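Local coordinates for protein BtGH115A (Bacteroides thetaiotaomicron, PDB 5BY3) that acts as a family GH115 4-O-methyl-alpha-glucuronidase with specificity for decorated arabinogalactans, probably releasing their 4-O-methyl-glucuronic acid residues, at residues A650-G655 / L678-G683; T687-V692 / K744-V749; D693-P698 / L768-L773; P701-K706 / L762-I767; S712-E717 / K753-V758. All coordinates share one frame; numbering follows the deposited sequence.

Contact 1 (A650-G655 / L678-G683)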
# COMPACT_ATOMS: atom_id res chain seq x y z
N ALA A 650 -16.12 23.35 -0.86
CA ALA A 650 -15.76 24.67 -0.32
C ALA A 650 -16.42 25.84 -1.06
O ALA A 650 -16.36 26.98 -0.59
CB ALA A 650 -14.24 24.85 -0.27
N GLU A 651 -17.04 25.56 -2.21
CA GLU A 651 -17.91 26.53 -2.89
C GLU A 651 -19.17 26.80 -2.06
O GLU A 651 -19.91 27.75 -2.33
CB GLU A 651 -18.28 26.09 -4.31
CG GLU A 651 -17.09 26.02 -5.25
CD GLU A 651 -17.43 26.25 -6.73
OE1 GLU A 651 -18.32 25.57 -7.29
OE2 GLU A 651 -16.76 27.10 -7.36
N ALA A 652 -19.40 25.98 -1.03
CA ALA A 652 -20.49 26.16 -0.09
C ALA A 652 -20.42 27.53 0.58
O ALA A 652 -19.34 28.06 0.82
CB ALA A 652 -20.45 25.07 0.96
N LYS A 653 -21.58 28.10 0.88
CA LYS A 653 -21.67 29.28 1.75
C LYS A 653 -21.54 28.75 3.18
O LYS A 653 -20.44 28.34 3.58
CB LYS A 653 -22.98 30.06 1.53
CG LYS A 653 -23.38 30.33 0.07
CD LYS A 653 -22.30 30.99 -0.78
CE LYS A 653 -22.88 31.49 -2.09
NZ LYS A 653 -21.97 31.30 -3.25
N LYS A 654 -22.64 28.70 3.92
CA LYS A 654 -22.69 28.07 5.26
C LYS A 654 -22.16 26.61 5.29
O LYS A 654 -22.35 25.84 4.35
CB LYS A 654 -24.11 28.14 5.86
CG LYS A 654 -24.14 28.24 7.37
CD LYS A 654 -25.55 28.45 7.93
CE LYS A 654 -26.21 27.13 8.29
NZ LYS A 654 -26.98 27.21 9.57
N GLY A 655 -21.48 26.28 6.38
CA GLY A 655 -20.98 24.94 6.60
C GLY A 655 -19.47 24.84 6.61
O GLY A 655 -18.77 25.53 5.85
N LEU A 678 -23.30 21.24 4.87
CA LEU A 678 -22.97 22.21 3.84
C LEU A 678 -24.23 22.75 3.14
O LEU A 678 -25.25 22.04 3.00
CB LEU A 678 -22.03 21.57 2.83
CG LEU A 678 -20.52 21.74 3.03
CD1 LEU A 678 -20.08 21.85 4.50
CD2 LEU A 678 -19.78 20.64 2.26
N THR A 679 -24.14 24.00 2.70
CA THR A 679 -25.28 24.75 2.20
C THR A 679 -24.82 25.35 0.85
O THR A 679 -23.84 26.11 0.80
CB THR A 679 -25.68 25.82 3.26
OG1 THR A 679 -26.06 25.19 4.50
CG2 THR A 679 -26.80 26.77 2.78
N PHE A 680 -25.47 24.96 -0.24
CA PHE A 680 -25.12 25.46 -1.59
C PHE A 680 -26.25 26.31 -2.13
O PHE A 680 -27.42 25.99 -1.91
CB PHE A 680 -24.87 24.31 -2.58
CG PHE A 680 -23.71 23.45 -2.21
CD1 PHE A 680 -23.88 22.39 -1.33
CD2 PHE A 680 -22.46 23.72 -2.70
CE1 PHE A 680 -22.80 21.61 -0.96
CE2 PHE A 680 -21.38 22.94 -2.35
CZ PHE A 680 -21.55 21.88 -1.47
N SER A 681 -25.91 27.36 -2.86
CA SER A 681 -26.93 28.27 -3.36
C SER A 681 -26.82 28.55 -4.86
O SER A 681 -25.73 28.54 -5.47
CB SER A 681 -26.96 29.58 -2.55
OG SER A 681 -25.78 30.33 -2.77
N PHE A 682 -27.99 28.80 -5.44
CA PHE A 682 -28.10 28.97 -6.87
C PHE A 682 -29.36 29.74 -7.21
O PHE A 682 -30.31 29.82 -6.39
CB PHE A 682 -28.06 27.60 -7.59
CG PHE A 682 -29.18 26.66 -7.20
CD1 PHE A 682 -29.14 25.96 -5.99
CD2 PHE A 682 -30.28 26.49 -8.03
CE1 PHE A 682 -30.18 25.11 -5.62
CE2 PHE A 682 -31.31 25.64 -7.67
CZ PHE A 682 -31.26 24.94 -6.46
N GLY A 683 -29.36 30.27 -8.43
CA GLY A 683 -30.33 31.25 -8.85
C GLY A 683 -31.55 30.69 -9.53
O GLY A 683 -32.06 29.59 -9.21
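T679 buries the most surface here, with A652 and L678 next, where the loop 650-655 passes strand 677-682, an outermost strand of the four-stranded antiparallel sheet in the C-terminal beta-sandwich. The strand is already bonded to 755-761 through L678, F680 and F682; T679, facing the other way, gives its backbone to the loop. K653 N donates to T679 O at 3.0 Å, and T679 N makes a weak bond of 3.1 Å to K654 O. Because those loop groups belong to adjacent residues, this is a local clasp and not a continued beta ladder. The threonine side chain adds CB, 3.8 Å from K654 CB.

A652 turns its methyl over one face of the F680 ring, offset toward the rim. Its CB lies 4.3 Å from the ring centroid, 20° off the normal, a CH-pi contact. W647 stacks with the same ring. The methyl also reaches L678, with A652 CB 3.9 Å from L678 CG. An alanine in place of F680 would probably cost A652 its CH-pi face, W647 its stacking partner, and open a gap beneath the loop.

Farther along, L678 CD1 packs against the backbone of G655, 3.7 Å from G655 C; a CB on that glycine would collide with the methyl. At the other end of the contact S681 holds OG between its backbone N and carbonyl carbon (chi1 68°), and the aliphatic part of K653 lies against it, K653 CE 3.2 Å from S681 OG.

Contact 2 (T687-V692 / K744-V749)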
# COMPACT_ATOMS: atom_id res chain seq x y z
N THR A 687 -37.85 25.13 -15.96
CA THR A 687 -38.31 23.75 -15.63
C THR A 687 -38.87 23.46 -14.21
O THR A 687 -38.51 24.08 -13.21
CB THR A 687 -37.25 22.66 -15.98
OG1 THR A 687 -36.41 22.38 -14.84
CG2 THR A 687 -36.40 23.04 -17.25
N ASP A 688 -39.74 22.45 -14.18
CA ASP A 688 -40.50 21.99 -13.01
C ASP A 688 -39.60 21.54 -11.82
O ASP A 688 -39.89 21.84 -10.65
CB ASP A 688 -41.43 20.85 -13.50
CG ASP A 688 -42.38 20.29 -12.41
OD1 ASP A 688 -42.63 20.95 -11.38
OD2 ASP A 688 -42.90 19.17 -12.62
N SER A 689 -38.52 20.84 -12.14
CA SER A 689 -37.78 20.04 -11.16
C SER A 689 -36.28 20.22 -11.34
O SER A 689 -35.84 20.84 -12.32
CB SER A 689 -38.15 18.55 -11.31
OG SER A 689 -39.37 18.24 -10.66
N VAL A 690 -35.52 19.67 -10.39
CA VAL A 690 -34.03 19.67 -10.39
C VAL A 690 -33.49 18.26 -10.10
O VAL A 690 -33.98 17.58 -9.19
CB VAL A 690 -33.43 20.72 -9.40
CG1 VAL A 690 -33.87 20.48 -7.96
CG2 VAL A 690 -31.91 20.76 -9.50
N GLU A 691 -32.48 17.84 -10.87
CA GLU A 691 -31.79 16.56 -10.61
C GLU A 691 -30.52 16.81 -9.82
O GLU A 691 -29.56 17.35 -10.34
CB GLU A 691 -31.49 15.79 -11.91
CG GLU A 691 -31.13 14.32 -11.71
CD GLU A 691 -30.35 13.71 -12.87
OE1 GLU A 691 -30.94 13.46 -13.95
OE2 GLU A 691 -29.14 13.49 -12.72
N VAL A 692 -30.50 16.41 -8.56
CA VAL A 692 -29.30 16.60 -7.75
C VAL A 692 -28.41 15.37 -7.80
O VAL A 692 -28.86 14.29 -7.44
CB VAL A 692 -29.66 17.00 -6.30
CG1 VAL A 692 -28.40 17.26 -5.47
CG2 VAL A 692 -30.56 18.22 -6.33
N LYS A 744 -28.18 10.16 -7.16
CA LYS A 744 -29.05 11.09 -7.85
C LYS A 744 -30.37 11.23 -7.12
O LYS A 744 -30.93 10.25 -6.60
CB LYS A 744 -29.29 10.63 -9.28
CG LYS A 744 -28.01 10.62 -10.10
CD LYS A 744 -28.28 10.40 -11.58
CE LYS A 744 -27.09 10.84 -12.43
NZ LYS A 744 -25.89 10.02 -12.16
N ILE A 745 -30.86 12.46 -7.06
CA ILE A 745 -32.19 12.73 -6.52
C ILE A 745 -32.90 13.79 -7.36
O ILE A 745 -32.30 14.76 -7.84
CB ILE A 745 -32.16 13.07 -5.00
CG1 ILE A 745 -33.56 12.97 -4.41
CG2 ILE A 745 -31.56 14.43 -4.73
CD1 ILE A 745 -33.56 12.67 -2.92
N VAL A 746 -34.19 13.57 -7.56
CA VAL A 746 -35.06 14.54 -8.21
C VAL A 746 -35.92 15.22 -7.13
O VAL A 746 -36.55 14.55 -6.27
CB VAL A 746 -35.87 13.89 -9.37
CG1 VAL A 746 -37.12 14.68 -9.73
CG2 VAL A 746 -34.96 13.72 -10.59
N LEU A 747 -35.90 16.56 -7.16
CA LEU A 747 -36.68 17.38 -6.23
C LEU A 747 -37.52 18.42 -6.96
O LEU A 747 -37.11 18.91 -8.02
CB LEU A 747 -35.78 18.06 -5.19
CG LEU A 747 -34.79 17.28 -4.30
CD1 LEU A 747 -33.78 18.26 -3.69
CD2 LEU A 747 -35.47 16.42 -3.25
N PRO A 748 -38.70 18.75 -6.40
CA PRO A 748 -39.48 19.85 -6.97
C PRO A 748 -38.93 21.20 -6.51
O PRO A 748 -38.65 21.36 -5.33
CB PRO A 748 -40.87 19.63 -6.37
CG PRO A 748 -40.65 18.88 -5.09
CD PRO A 748 -39.42 18.04 -5.31
N VAL A 749 -38.74 22.14 -7.44
CA VAL A 749 -38.55 23.56 -7.07
C VAL A 749 -39.90 24.16 -6.64
O VAL A 749 -40.96 23.58 -6.92
CB VAL A 749 -37.92 24.42 -8.21
CG1 VAL A 749 -36.69 23.74 -8.80
CG2 VAL A 749 -38.93 24.79 -9.31
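E691 and V746 face each other across a non-hydrogen-bonded pair of antiparallel strands, and the glutamate side chain can be followed outward. Its CB lies near the carbonyl oxygen of L773, on the strand's other flank. With CG anti to the backbone N (chi1 -164°), E691 CG comes 4.0 Å from V746 CG2. The chain then stays extended and crosses K744 obliquely: E691 CD is 4.1 Å from K744 CD, and E691 OE2 rests 3.4 Å from K744 CE. This oxygen meets the methylenes, since the ammonium K744 NZ stands 4.8 Å from E691 OE2 and leans weakly to D693. The other oxygen, OE1, makes a salt bridge with R641. An alanine at E691 would probably leave R641 without its carboxylate mate and strip the cover from the K744 methylenes.

The opposite face, with V690, V692, I745 and L747, is apolar. V690 and L747 lie side by side pointing the same way, while V692 CB packs 3.6 Å from I745 CG2. L757 of the other sheet touches both V692 and L747. Between the faces run the backbone bonds; in the V690-L747 pair V690 N reaches L747 O at 3.0 Å and the reverse bond matches it. At the far end the pairing frays: V749 N to D688 O is a weak bond, although V749 CG2 sits 3.4 Å from D688 O.

One face turned outward, with E691 and the exposed V746, and the other packed on a second sheet is typical of a beta-sandwich, here with 689-696 lying between 741-748 and 766-772.

Contact 3 (D693-P698 / L768-L773). With SO4 (sulfate ion), chain B.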
# COMPACT_ATOMS: atom_id res chain seq x y z
N ASP A 693 -27.16 15.56 -8.23
CA ASP A 693 -26.18 14.50 -8.52
C ASP A 693 -25.04 14.69 -7.53
O ASP A 693 -24.28 15.64 -7.63
CB ASP A 693 -25.71 14.69 -9.97
CG ASP A 693 -24.86 13.53 -10.50
OD1 ASP A 693 -24.44 12.66 -9.70
OD2 ASP A 693 -24.56 13.53 -11.73
N ILE A 694 -24.95 13.80 -6.57
CA ILE A 694 -24.03 13.93 -5.44
C ILE A 694 -22.99 12.82 -5.53
O ILE A 694 -23.34 11.64 -5.67
CB ILE A 694 -24.76 13.86 -4.08
CG1 ILE A 694 -25.83 14.94 -4.00
CG2 ILE A 694 -23.79 14.02 -2.92
CD1 ILE A 694 -26.80 14.75 -2.85
N ARG A 695 -21.72 13.20 -5.47
CA ARG A 695 -20.63 12.29 -5.65
C ARG A 695 -19.83 12.29 -4.34
O ARG A 695 -19.48 13.35 -3.80
CB ARG A 695 -19.72 12.76 -6.78
CG ARG A 695 -20.12 12.63 -8.26
CD ARG A 695 -21.23 11.68 -8.64
NE ARG A 695 -21.71 11.91 -10.02
CZ ARG A 695 -21.03 11.66 -11.15
NH1 ARG A 695 -19.78 11.20 -11.13
NH2 ARG A 695 -21.60 11.90 -12.33
N LEU A 696 -19.57 11.09 -3.82
CA LEU A 696 -18.92 10.94 -2.54
C LEU A 696 -17.81 9.91 -2.66
O LEU A 696 -17.78 9.11 -3.59
CB LEU A 696 -19.90 10.51 -1.44
CG LEU A 696 -21.20 11.29 -1.27
CD1 LEU A 696 -22.37 10.46 -1.81
CD2 LEU A 696 -21.36 11.61 0.21
N LEU A 697 -16.90 9.93 -1.70
CA LEU A 697 -15.87 8.91 -1.62
C LEU A 697 -16.60 7.61 -1.31
O LEU A 697 -17.41 7.60 -0.35
CB LEU A 697 -14.84 9.24 -0.53
CG LEU A 697 -13.56 8.40 -0.52
CD1 LEU A 697 -12.72 8.70 -1.75
CD2 LEU A 697 -12.76 8.61 0.78
N PRO A 698 -16.38 6.54 -2.12
CA PRO A 698 -17.06 5.28 -1.84
C PRO A 698 -16.41 4.52 -0.66
O PRO A 698 -16.23 3.29 -0.72
CB PRO A 698 -16.89 4.51 -3.14
CG PRO A 698 -15.53 4.95 -3.64
CD PRO A 698 -15.35 6.38 -3.17
N LEU A 768 -17.63 14.26 0.92
CA LEU A 768 -18.19 14.82 -0.29
C LEU A 768 -17.10 15.12 -1.31
O LEU A 768 -16.04 15.63 -0.96
CB LEU A 768 -19.01 16.08 0.01
CG LEU A 768 -19.72 16.74 -1.19
CD1 LEU A 768 -20.87 15.93 -1.77
CD2 LEU A 768 -20.18 18.16 -0.87
N ASP A 769 -17.38 14.79 -2.57
CA ASP A 769 -16.46 15.02 -3.69
C ASP A 769 -17.05 16.05 -4.63
O ASP A 769 -16.48 17.10 -4.80
CB ASP A 769 -16.17 13.71 -4.46
CG ASP A 769 -14.84 13.75 -5.19
OD1 ASP A 769 -14.05 14.63 -4.85
OD2 ASP A 769 -14.55 12.90 -6.08
N GLN A 770 -18.19 15.76 -5.25
CA GLN A 770 -18.81 16.69 -6.20
C GLN A 770 -20.31 16.80 -6.00
O GLN A 770 -20.92 15.92 -5.39
CB GLN A 770 -18.54 16.28 -7.63
CG GLN A 770 -17.05 16.28 -7.97
CD GLN A 770 -16.74 15.67 -9.32
OE1 GLN A 770 -17.01 14.49 -9.57
NE2 GLN A 770 -16.17 16.46 -10.21
N VAL A 771 -20.89 17.88 -6.49
CA VAL A 771 -22.33 18.07 -6.60
C VAL A 771 -22.59 18.70 -7.98
O VAL A 771 -21.91 19.66 -8.36
CB VAL A 771 -22.88 19.00 -5.49
CG1 VAL A 771 -24.39 19.14 -5.65
CG2 VAL A 771 -22.58 18.48 -4.08
N MSE A 772 -23.54 18.14 -8.74
CA MSE A 772 -24.03 18.78 -9.98
C MSE A 772 -25.54 18.98 -9.97
O MSE A 772 -26.26 18.34 -9.19
CB MSE A 772 -23.55 18.03 -11.21
CG MSE A 772 -22.04 18.11 -11.35
SE MSE A 772 -21.21 16.54 -10.50
CE MSE A 772 -19.92 16.01 -11.90
N LEU A 773 -26.04 19.86 -10.84
CA LEU A 773 -27.46 20.26 -10.76
C LEU A 773 -28.46 19.81 -11.85
O LEU A 773 -29.47 19.23 -11.49
CB LEU A 773 -27.67 21.69 -10.23
CG LEU A 773 -28.33 21.79 -8.83
CD1 LEU A 773 -27.84 20.83 -7.75
CD2 LEU A 773 -28.29 23.21 -8.30
S SO4 B . -19.42 10.33 -15.38
O1 SO4 B . -20.30 10.63 -14.22
O2 SO4 B . -20.22 9.81 -16.52
O3 SO4 B . -18.71 11.56 -15.79
O4 SO4 B . -18.46 9.27 -14.99
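D693 and M772 open an antiparallel ladder in which strand axes 693-696 and 768-772 come within 4.5 Å at 163°. D693 N and M772 O, then M772 N and D693 O, close the first hydrogen-bonded pair; R695 N follows with a 2.8 Å bond to Q770 O. There the register slips by one residue. R695 O accepts two amides, D769 N at 2.8 Å and Q770 N at 3.1 Å, both from the same face of its carbonyl plane. Two residues opposite one make this a classic beta bulge within the larger sheet of the C-terminal beta-sandwich.

D769 and Q770 therefore both face R695; D769 OD2 and Q770 OE1 both accept from Q740 NE2. The arginine chain bends at its second torsion; R695 NE makes a 2.8 Å salt bridge to D693 OD1, approaching it from above the carboxylate plane. Q740 OE1 accepts from R695 NH1. A sulfate, probably from the crystallisation liquor, sits at the guanidinium edge, O1 2.6 Å from R695 NH2, while selenomethionine M772 lays CE over one face. On the sheet's other side I694 and L768 cross at about a right angle, I694 CG2 3.7 Å from L768 CD1.

Contact 4 (P701-K706 / L762-I767)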
# COMPACT_ATOMS: atom_id res chain seq x y z
N PRO A 701 -18.59 2.38 6.19
CA PRO A 701 -18.96 2.97 7.52
C PRO A 701 -17.85 2.90 8.57
O PRO A 701 -17.11 1.91 8.63
CB PRO A 701 -20.17 2.11 7.97
CG PRO A 701 -20.74 1.56 6.70
CD PRO A 701 -19.57 1.35 5.76
N VAL A 702 -17.70 3.96 9.36
CA VAL A 702 -16.63 3.96 10.38
C VAL A 702 -17.11 3.36 11.68
O VAL A 702 -16.34 2.73 12.41
CB VAL A 702 -16.05 5.36 10.63
CG1 VAL A 702 -14.83 5.28 11.55
CG2 VAL A 702 -15.70 6.05 9.30
N HIS A 703 -18.39 3.58 11.99
CA HIS A 703 -19.06 2.92 13.11
C HIS A 703 -20.50 2.67 12.75
O HIS A 703 -21.23 3.56 12.27
CB HIS A 703 -19.00 3.75 14.38
CG HIS A 703 -17.62 3.91 14.92
ND1 HIS A 703 -17.02 5.14 15.08
CD2 HIS A 703 -16.70 2.99 15.31
CE1 HIS A 703 -15.81 4.97 15.57
NE2 HIS A 703 -15.58 3.68 15.71
N GLY A 704 -20.89 1.44 13.00
CA GLY A 704 -22.17 0.97 12.59
C GLY A 704 -22.00 0.47 11.20
O GLY A 704 -20.88 0.12 10.79
N ASP A 705 -23.11 0.48 10.48
CA ASP A 705 -23.25 -0.17 9.19
C ASP A 705 -23.88 0.86 8.26
O ASP A 705 -24.40 0.52 7.21
CB ASP A 705 -24.15 -1.41 9.35
CG ASP A 705 -23.81 -2.24 10.62
OD1 ASP A 705 -22.62 -2.66 10.78
OD2 ASP A 705 -24.73 -2.46 11.46
N LYS A 706 -23.83 2.14 8.62
CA LYS A 706 -24.71 3.04 7.90
C LYS A 706 -24.29 4.01 6.80
O LYS A 706 -24.84 3.88 5.73
CB LYS A 706 -25.82 3.58 8.81
CG LYS A 706 -27.00 2.61 8.91
CD LYS A 706 -28.00 2.81 7.77
CE LYS A 706 -27.87 1.80 6.63
NZ LYS A 706 -28.92 1.98 5.59
N LEU A 762 -25.20 12.49 8.53
CA LEU A 762 -25.77 11.73 9.66
C LEU A 762 -24.82 10.74 10.32
O LEU A 762 -25.01 10.39 11.49
CB LEU A 762 -27.05 10.99 9.22
CG LEU A 762 -28.42 11.64 9.46
CD1 LEU A 762 -28.43 13.16 9.29
CD2 LEU A 762 -29.44 10.98 8.53
N ASP A 763 -23.81 10.29 9.58
CA ASP A 763 -22.84 9.32 10.10
C ASP A 763 -21.44 9.87 10.02
O ASP A 763 -21.21 10.94 9.42
CB ASP A 763 -22.97 7.98 9.39
CG ASP A 763 -24.35 7.37 9.58
OD1 ASP A 763 -24.68 6.96 10.73
OD2 ASP A 763 -25.12 7.31 8.60
N GLU A 764 -20.50 9.13 10.63
CA GLU A 764 -19.12 9.55 10.81
C GLU A 764 -18.37 9.92 9.51
O GLU A 764 -18.28 11.12 9.18
CB GLU A 764 -18.36 8.54 11.68
CG GLU A 764 -17.22 9.17 12.46
CD GLU A 764 -17.05 8.60 13.86
OE1 GLU A 764 -18.07 8.26 14.50
OE2 GLU A 764 -15.90 8.49 14.33
N GLY A 765 -17.85 8.93 8.77
CA GLY A 765 -16.86 9.22 7.71
C GLY A 765 -17.42 9.52 6.33
O GLY A 765 -17.20 8.75 5.38
N VAL A 766 -18.16 10.64 6.24
CA VAL A 766 -18.90 11.06 5.04
C VAL A 766 -18.03 12.05 4.30
O VAL A 766 -17.69 13.12 4.84
CB VAL A 766 -20.20 11.79 5.40
CG1 VAL A 766 -20.86 12.43 4.19
CG2 VAL A 766 -21.15 10.84 6.12
N ILE A 767 -17.65 11.71 3.07
CA ILE A 767 -16.73 12.60 2.39
C ILE A 767 -17.30 12.97 1.05
O ILE A 767 -17.45 12.10 0.18
CB ILE A 767 -15.32 11.98 2.26
CG1 ILE A 767 -14.70 11.82 3.63
CG2 ILE A 767 -14.41 12.87 1.43
CD1 ILE A 767 -14.00 10.48 3.79
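V702 pushes its side chain into the turn around G765, while H703 beside it reaches for the carboxylate of E764. In V702, CG1 is anti to the backbone N (chi1 -172°), which sets CG2 anti to the carbonyl carbon and against the glycine, with V702 CG2 3.6 Å from G765 N. A CB on G765 would lie only 2.6 Å from that methyl. V702 CB also packs 4.1 Å from E764 CB.

CG1 has a different task: it covers one face of the H703 imidazole, offset toward the rim. The ring presents its edge to the glutamate, and H703 ND1 makes a weak though straight bond of 3.3 Å to E764 OE1 (169° at the hydrogen). Ring and carboxylate planes are turned 65° apart. In E764, CG is anti to the backbone N and the chain bends at the second torsion, which carries CD toward the ring.

K706 and D763 meet without pairing charges. K706 CB lies 3.8 Å from D763 OD2, but K706 NZ makes a salt bridge with E724 and the aspartate one with R708.

V702 also touches Q420 and Q424, at the end of helix 411-423 in the TIM-barrel family region, so these loops lie at the junction of sandwich and barrel. On the sandwich side, the turn that receives V702 is an inverse gamma turn centred on G765, closed by V766 N to E764 O at 3.0 Å.

Contact 5 (S712-E717 / K753-V758)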
# COMPACT_ATOMS: atom_id res chain seq x y z
N SER A 712 -31.84 18.76 1.42
CA SER A 712 -33.02 19.63 1.59
C SER A 712 -32.93 20.87 0.73
O SER A 712 -32.03 21.70 0.91
CB SER A 712 -33.26 19.98 3.07
OG SER A 712 -34.44 20.77 3.22
N LEU A 713 -33.86 20.95 -0.23
CA LEU A 713 -34.05 22.12 -1.07
C LEU A 713 -35.05 23.09 -0.41
O LEU A 713 -36.25 22.80 -0.28
CB LEU A 713 -34.54 21.73 -2.46
CG LEU A 713 -34.75 22.92 -3.41
CD1 LEU A 713 -33.63 23.09 -4.42
CD2 LEU A 713 -36.10 22.83 -4.11
N ASP A 714 -34.53 24.25 0.01
CA ASP A 714 -35.30 25.37 0.56
C ASP A 714 -36.09 24.98 1.80
O ASP A 714 -37.30 25.15 1.86
CB ASP A 714 -36.19 25.98 -0.54
CG ASP A 714 -35.38 26.48 -1.71
OD1 ASP A 714 -34.19 26.81 -1.47
OD2 ASP A 714 -35.89 26.51 -2.86
N GLY A 715 -35.38 24.42 2.78
CA GLY A 715 -35.96 24.07 4.08
C GLY A 715 -36.88 22.85 4.14
O GLY A 715 -37.31 22.46 5.23
N ALA A 716 -37.11 22.22 2.98
CA ALA A 716 -38.27 21.34 2.72
C ALA A 716 -38.34 19.95 3.36
O ALA A 716 -38.96 19.04 2.79
CB ALA A 716 -38.48 21.23 1.21
N GLU A 717 -37.79 19.79 4.56
CA GLU A 717 -37.79 18.50 5.29
C GLU A 717 -36.84 17.51 4.62
O GLU A 717 -37.13 16.98 3.53
CB GLU A 717 -39.20 17.90 5.54
CG GLU A 717 -39.28 16.83 6.64
CD GLU A 717 -39.14 17.35 8.10
OE1 GLU A 717 -39.24 18.57 8.37
OE2 GLU A 717 -38.93 16.51 9.01
N LYS A 753 -36.61 31.90 -7.44
CA LYS A 753 -35.54 32.84 -7.91
C LYS A 753 -34.18 32.74 -7.14
O LYS A 753 -33.10 32.99 -7.71
CB LYS A 753 -36.02 34.32 -7.99
CG LYS A 753 -35.32 35.19 -9.02
CD LYS A 753 -36.09 36.48 -9.29
CE LYS A 753 -35.76 37.06 -10.66
NZ LYS A 753 -34.34 36.82 -11.11
N SER A 754 -34.26 32.38 -5.85
CA SER A 754 -33.10 32.11 -5.01
C SER A 754 -33.36 30.83 -4.25
O SER A 754 -34.36 30.76 -3.52
CB SER A 754 -32.87 33.26 -4.01
OG SER A 754 -31.99 32.89 -2.94
N HIS A 755 -32.49 29.83 -4.41
CA HIS A 755 -32.60 28.55 -3.67
C HIS A 755 -31.34 28.18 -2.92
O HIS A 755 -30.23 28.55 -3.33
CB HIS A 755 -32.93 27.36 -4.58
CG HIS A 755 -33.96 27.65 -5.61
ND1 HIS A 755 -35.31 27.52 -5.36
CD2 HIS A 755 -33.84 28.08 -6.89
CE1 HIS A 755 -35.98 27.86 -6.45
NE2 HIS A 755 -35.12 28.19 -7.39
N GLN A 756 -31.53 27.41 -1.86
CA GLN A 756 -30.45 26.77 -1.13
C GLN A 756 -30.64 25.25 -0.98
O GLN A 756 -31.74 24.78 -0.66
CB GLN A 756 -30.31 27.43 0.24
CG GLN A 756 -29.58 28.76 0.21
CD GLN A 756 -29.74 29.54 1.49
OE1 GLN A 756 -29.71 28.98 2.60
NE2 GLN A 756 -29.89 30.85 1.35
N LEU A 757 -29.55 24.50 -1.20
CA LEU A 757 -29.52 23.05 -1.04
C LEU A 757 -28.65 22.70 0.14
O LEU A 757 -27.46 22.99 0.13
CB LEU A 757 -28.95 22.38 -2.31
CG LEU A 757 -29.02 20.83 -2.33
CD1 LEU A 757 -30.39 20.34 -2.80
CD2 LEU A 757 -27.93 20.26 -3.21
N VAL A 758 -29.24 22.07 1.15
CA VAL A 758 -28.49 21.69 2.35
C VAL A 758 -28.23 20.17 2.39
O VAL A 758 -29.16 19.36 2.44
CB VAL A 758 -29.17 22.25 3.62
CG1 VAL A 758 -28.59 21.66 4.90
CG2 VAL A 758 -29.05 23.78 3.64
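S712 with V758 and L713 with L757 form a short antiparallel beta pairing in the four-stranded sheet of the C-terminal beta-sandwich, where 708-713 and 755-761 are inner neighbours. Backbone bonds in both directions close the S712-V758 pair: S712 N to V758 O at 2.9 Å and V758 N to S712 O at 2.8 Å. In the next, non-hydrogen-bonded pair, L713 CB comes 4.4 Å from L757 CD1. Both leucines point into the sandwich, where L747 of the opposing sheet touches each of them, and F682 packs on L713 as well.

Beyond L713 the strand leaves its partner through a type I' beta turn, L713 to A716, that leads toward strand 719-722. D714, which enters the turn at positive phi, still extends the ladder by one rung: its backbone N donates to Q756 O at 2.9 Å. The return bond comes from its side chain. D714 OD1 accepts Q756 N at 2.8 Å, nearly along the carboxylate C-O axis, and so takes the place of a backbone carbonyl that the turning chain no longer offers.

The same carboxylate also grips the neighbouring residue. CG of D714 is anti to its carbonyl carbon (chi1 -58°), on the side of H755; carboxylate and imidazole are nearly coplanar, their planes 18° apart. Two N-H donors, one on each oxygen, fix its rotation and would probably favour its charged form. F682 meets the H755 ring, with the two ring planes about 30° apart. From the edge of that imidazole, H755 ND1 donates its N-H to the syn lone pair of D714 OD2 at 2.8 Å.

All five contacts belong to the C-terminal beta-sandwich, their centres about 11 to 26 Å apart. Contact 1 closes first along the chain; contacts 2 and 3 alternate on shared strand 689-696, while contact 5 is nested inside the loops closed by contacts 3 and 4. Contacts 2 and 3 build one sheet. Contacts 1 and 5 belong to the other and join through F680 O and L757 N at 2.7 Å. The two sheets pack where L747 CD1 of contact 2 meets L713 CB of contact 5 at 3.7 Å. Contact 4, nested within contact 3, holds the start of strand 766-772 beside the TIM-barrel region. Each sheet is thus built from segments far apart in the chain.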